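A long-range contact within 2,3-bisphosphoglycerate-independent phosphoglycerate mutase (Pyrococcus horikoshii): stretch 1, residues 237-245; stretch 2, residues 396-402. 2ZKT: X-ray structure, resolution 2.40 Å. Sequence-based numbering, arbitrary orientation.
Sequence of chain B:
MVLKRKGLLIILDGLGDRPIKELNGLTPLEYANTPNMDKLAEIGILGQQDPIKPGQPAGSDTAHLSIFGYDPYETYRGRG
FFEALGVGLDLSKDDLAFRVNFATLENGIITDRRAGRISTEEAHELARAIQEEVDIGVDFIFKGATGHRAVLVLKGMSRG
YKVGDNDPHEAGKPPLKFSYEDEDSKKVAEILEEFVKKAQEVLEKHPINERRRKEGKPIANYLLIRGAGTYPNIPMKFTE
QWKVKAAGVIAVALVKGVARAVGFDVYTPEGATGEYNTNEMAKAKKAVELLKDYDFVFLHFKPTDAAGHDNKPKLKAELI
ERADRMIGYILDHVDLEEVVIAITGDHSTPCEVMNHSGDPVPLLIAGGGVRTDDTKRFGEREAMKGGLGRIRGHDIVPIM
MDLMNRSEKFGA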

# COMPACT_ATOMS: atom_id res chain seq x y z
N LYS B 237 -34.88 -7.87 15.18
CA LYS B 237 -34.05 -7.08 14.28
C LYS B 237 -32.91 -6.36 15.02
O LYS B 237 -32.94 -6.20 16.25
CB LYS B 237 -34.93 -6.07 13.52
CG LYS B 237 -36.31 -6.64 13.15
CD LYS B 237 -36.90 -6.00 11.89
CE LYS B 237 -36.26 -6.58 10.62
NZ LYS B 237 -36.82 -5.98 9.36
N PHE B 238 -31.89 -5.96 14.25
CA PHE B 238 -30.71 -5.27 14.78
C PHE B 238 -31.13 -4.02 15.58
O PHE B 238 -30.75 -3.85 16.75
CB PHE B 238 -29.81 -4.85 13.60
CG PHE B 238 -28.42 -4.43 14.01
CD1 PHE B 238 -27.40 -5.38 14.13
CD2 PHE B 238 -28.12 -3.08 14.23
CE1 PHE B 238 -26.10 -5.00 14.46
CE2 PHE B 238 -26.82 -2.68 14.56
CZ PHE B 238 -25.80 -3.65 14.67
N THR B 239 -31.93 -3.17 14.93
CA THR B 239 -32.43 -1.92 15.52
C THR B 239 -33.05 -2.11 16.90
O THR B 239 -32.74 -1.36 17.83
CB THR B 239 -33.49 -1.26 14.60
OG1 THR B 239 -34.44 -2.25 14.18
CG2 THR B 239 -32.83 -0.62 13.37
N GLU B 240 -33.93 -3.10 17.04
CA GLU B 240 -34.57 -3.32 18.34
C GLU B 240 -33.64 -4.02 19.31
O GLU B 240 -33.61 -3.70 20.51
CB GLU B 240 -35.88 -4.11 18.18
CG GLU B 240 -35.75 -5.49 17.57
CD GLU B 240 -37.10 -6.21 17.47
OE1 GLU B 240 -37.76 -6.38 18.52
OE2 GLU B 240 -37.49 -6.61 16.34
N GLN B 241 -32.85 -4.97 18.80
CA GLN B 241 -31.93 -5.72 19.65
C GLN B 241 -31.00 -4.77 20.43
O GLN B 241 -30.86 -4.89 21.65
CB GLN B 241 -31.10 -6.67 18.77
CG GLN B 241 -30.14 -7.56 19.53
CD GLN B 241 -29.37 -8.50 18.59
OE1 GLN B 241 -28.46 -9.21 19.02
NE2 GLN B 241 -29.75 -8.51 17.31
N TRP B 242 -30.41 -3.81 19.73
CA TRP B 242 -29.48 -2.86 20.34
C TRP B 242 -30.08 -1.48 20.61
O TRP B 242 -29.40 -0.60 21.14
CB TRP B 242 -28.22 -2.73 19.47
CG TRP B 242 -27.53 -4.05 19.20
CD1 TRP B 242 -27.61 -4.82 18.06
CD2 TRP B 242 -26.69 -4.78 20.12
NE1 TRP B 242 -26.87 -5.97 18.21
CE2 TRP B 242 -26.29 -5.98 19.46
CE3 TRP B 242 -26.23 -4.54 21.42
CZ2 TRP B 242 -25.45 -6.93 20.07
CZ3 TRP B 242 -25.39 -5.49 22.03
CH2 TRP B 242 -25.02 -6.67 21.35
N LYS B 243 -31.35 -1.29 20.23
CA LYS B 243 -32.04 -0.00 20.44
C LYS B 243 -31.29 1.16 19.80
O LYS B 243 -30.90 2.12 20.46
CB LYS B 243 -32.21 0.26 21.94
CG LYS B 243 -32.87 -0.89 22.69
CD LYS B 243 -32.89 -0.64 24.19
CE LYS B 243 -33.51 -1.81 24.94
NZ LYS B 243 -33.50 -1.59 26.42
N VAL B 244 -31.10 1.06 18.48
CA VAL B 244 -30.39 2.08 17.73
C VAL B 244 -31.02 2.27 16.35
O VAL B 244 -31.83 1.44 15.89
CB VAL B 244 -28.90 1.66 17.50
CG1 VAL B 244 -28.18 1.48 18.83
CG2 VAL B 244 -28.85 0.37 16.67
N LYS B 245 -30.66 3.39 15.71
CA LYS B 245 -31.11 3.66 14.34
C LYS B 245 -29.89 3.19 13.56
O LYS B 245 -28.76 3.60 13.87
CB LYS B 245 -31.34 5.16 14.10
CG LYS B 245 -32.53 5.74 14.86
CD LYS B 245 -32.64 7.24 14.65
CE LYS B 245 -33.83 7.81 15.44
NZ LYS B 245 -33.95 9.30 15.28
N ILE B 396 -18.16 -9.23 16.90
CA ILE B 396 -17.72 -7.87 16.56
C ILE B 396 -18.73 -6.79 16.96
O ILE B 396 -18.40 -5.76 17.55
CB ILE B 396 -17.49 -7.82 15.04
CG1 ILE B 396 -16.31 -8.71 14.65
CG2 ILE B 396 -17.15 -6.38 14.60
CD1 ILE B 396 -16.05 -8.69 13.14
N VAL B 397 -20.02 -6.98 16.65
CA VAL B 397 -21.01 -5.98 17.00
C VAL B 397 -21.13 -5.82 18.52
O VAL B 397 -21.12 -4.69 19.04
CB VAL B 397 -22.39 -6.33 16.36
CG1 VAL B 397 -23.51 -5.47 16.98
CG2 VAL B 397 -22.32 -6.08 14.83
N PRO B 398 -21.22 -6.95 19.26
CA PRO B 398 -21.32 -6.84 20.73
C PRO B 398 -20.16 -6.04 21.32
O PRO B 398 -20.35 -5.20 22.21
CB PRO B 398 -21.31 -8.29 21.19
CG PRO B 398 -22.05 -8.99 20.07
CD PRO B 398 -21.42 -8.35 18.83
N ILE B 399 -18.94 -6.31 20.83
CA ILE B 399 -17.78 -5.59 21.34
C ILE B 399 -17.87 -4.10 20.93
O ILE B 399 -17.47 -3.21 21.69
CB ILE B 399 -16.46 -6.22 20.80
CG1 ILE B 399 -16.21 -7.55 21.51
CG2 ILE B 399 -15.28 -5.27 21.00
CD1 ILE B 399 -15.05 -8.36 20.90
N MET B 400 -18.40 -3.83 19.73
CA MET B 400 -18.54 -2.44 19.29
C MET B 400 -19.59 -1.77 20.14
O MET B 400 -19.40 -0.64 20.60
CB MET B 400 -18.98 -2.36 17.82
CG MET B 400 -17.88 -2.56 16.83
SD MET B 400 -18.52 -2.50 15.16
CE MET B 400 -18.42 -0.73 14.82
N MET B 401 -20.71 -2.46 20.35
CA MET B 401 -21.81 -1.92 21.14
C MET B 401 -21.37 -1.63 22.56
O MET B 401 -21.80 -0.64 23.16
CB MET B 401 -23.01 -2.87 21.12
CG MET B 401 -23.79 -2.87 19.80
SD MET B 401 -24.59 -1.27 19.44
CE MET B 401 -24.92 -1.41 17.67
N ASP B 402 -20.48 -2.47 23.10
CA ASP B 402 -19.99 -2.26 24.46
C ASP B 402 -19.07 -1.03 24.52
O ASP B 402 -19.12 -0.24 25.46
CB ASP B 402 -19.25 -3.53 24.93
CG ASP B 402 -18.85 -3.39 26.41
OD1 ASP B 402 -19.73 -3.16 27.23
OD2 ASP B 402 -17.67 -3.56 26.72

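How do the two backbones lie against each other? A short helix beginning at Phe238 runs at 48° to the helix of residues 396-402, and the axes come no closer than 12.8 Å. Even at Trp242 and Met401, where the stretches draw nearest, CA and CA are 7.8 Å apart. Side chains must bridge that gap, and no hydrogen bond crosses it; each helix keeps backbone bonds of its own, as where Met401 N donates to Val397 O at 2.6 Å.

What does the first turn of stretch 2 offer? Ile396 stays out of reach, but Val397 points its CA-to-CB bond toward stretch 1 and sets one methyl against two aromatic rings: Val397 CG1 is 3.6 Å from Phe238 CE1 and 3.6 Å from Trp242 NE1. The fit is apolar, and the indole nitrogen is simply part of the surface the methyl touches. Pro398 follows sideways, its CG 4.0 Å from Trp242 CZ2, while the backbone atom Pro398 CA lies 3.8 Å from Trp242 CH2.

Why does contact lapse and then return at Met401? Ile399 points away and Met400 is out of reach, so the next contact waits one helical turn after Val397, on the same side of the helix. Met401 then lies over one face of the indole: its CG sits 3.6 Å from the centroid of the Trp242 six-membered ring, a CH-pi contact in which a polarised methylene meets the electron-rich ring. Met401 SD lies obliquely, 4.6 Å from the centroid of the Trp242 five-membered ring.

Where does the methionine end? Its terminal methyl reaches past the indole to Phe238, with Met401 CE 3.8 Å from Phe238 CZ, and more loosely to Val244, whose CG2 is 4.4 Å from Met401 CE. Asp402 makes no contact with stretch 1. With no hydrogen bond across, the junction rests on apolar packing that buries 284 Å², both sides summed.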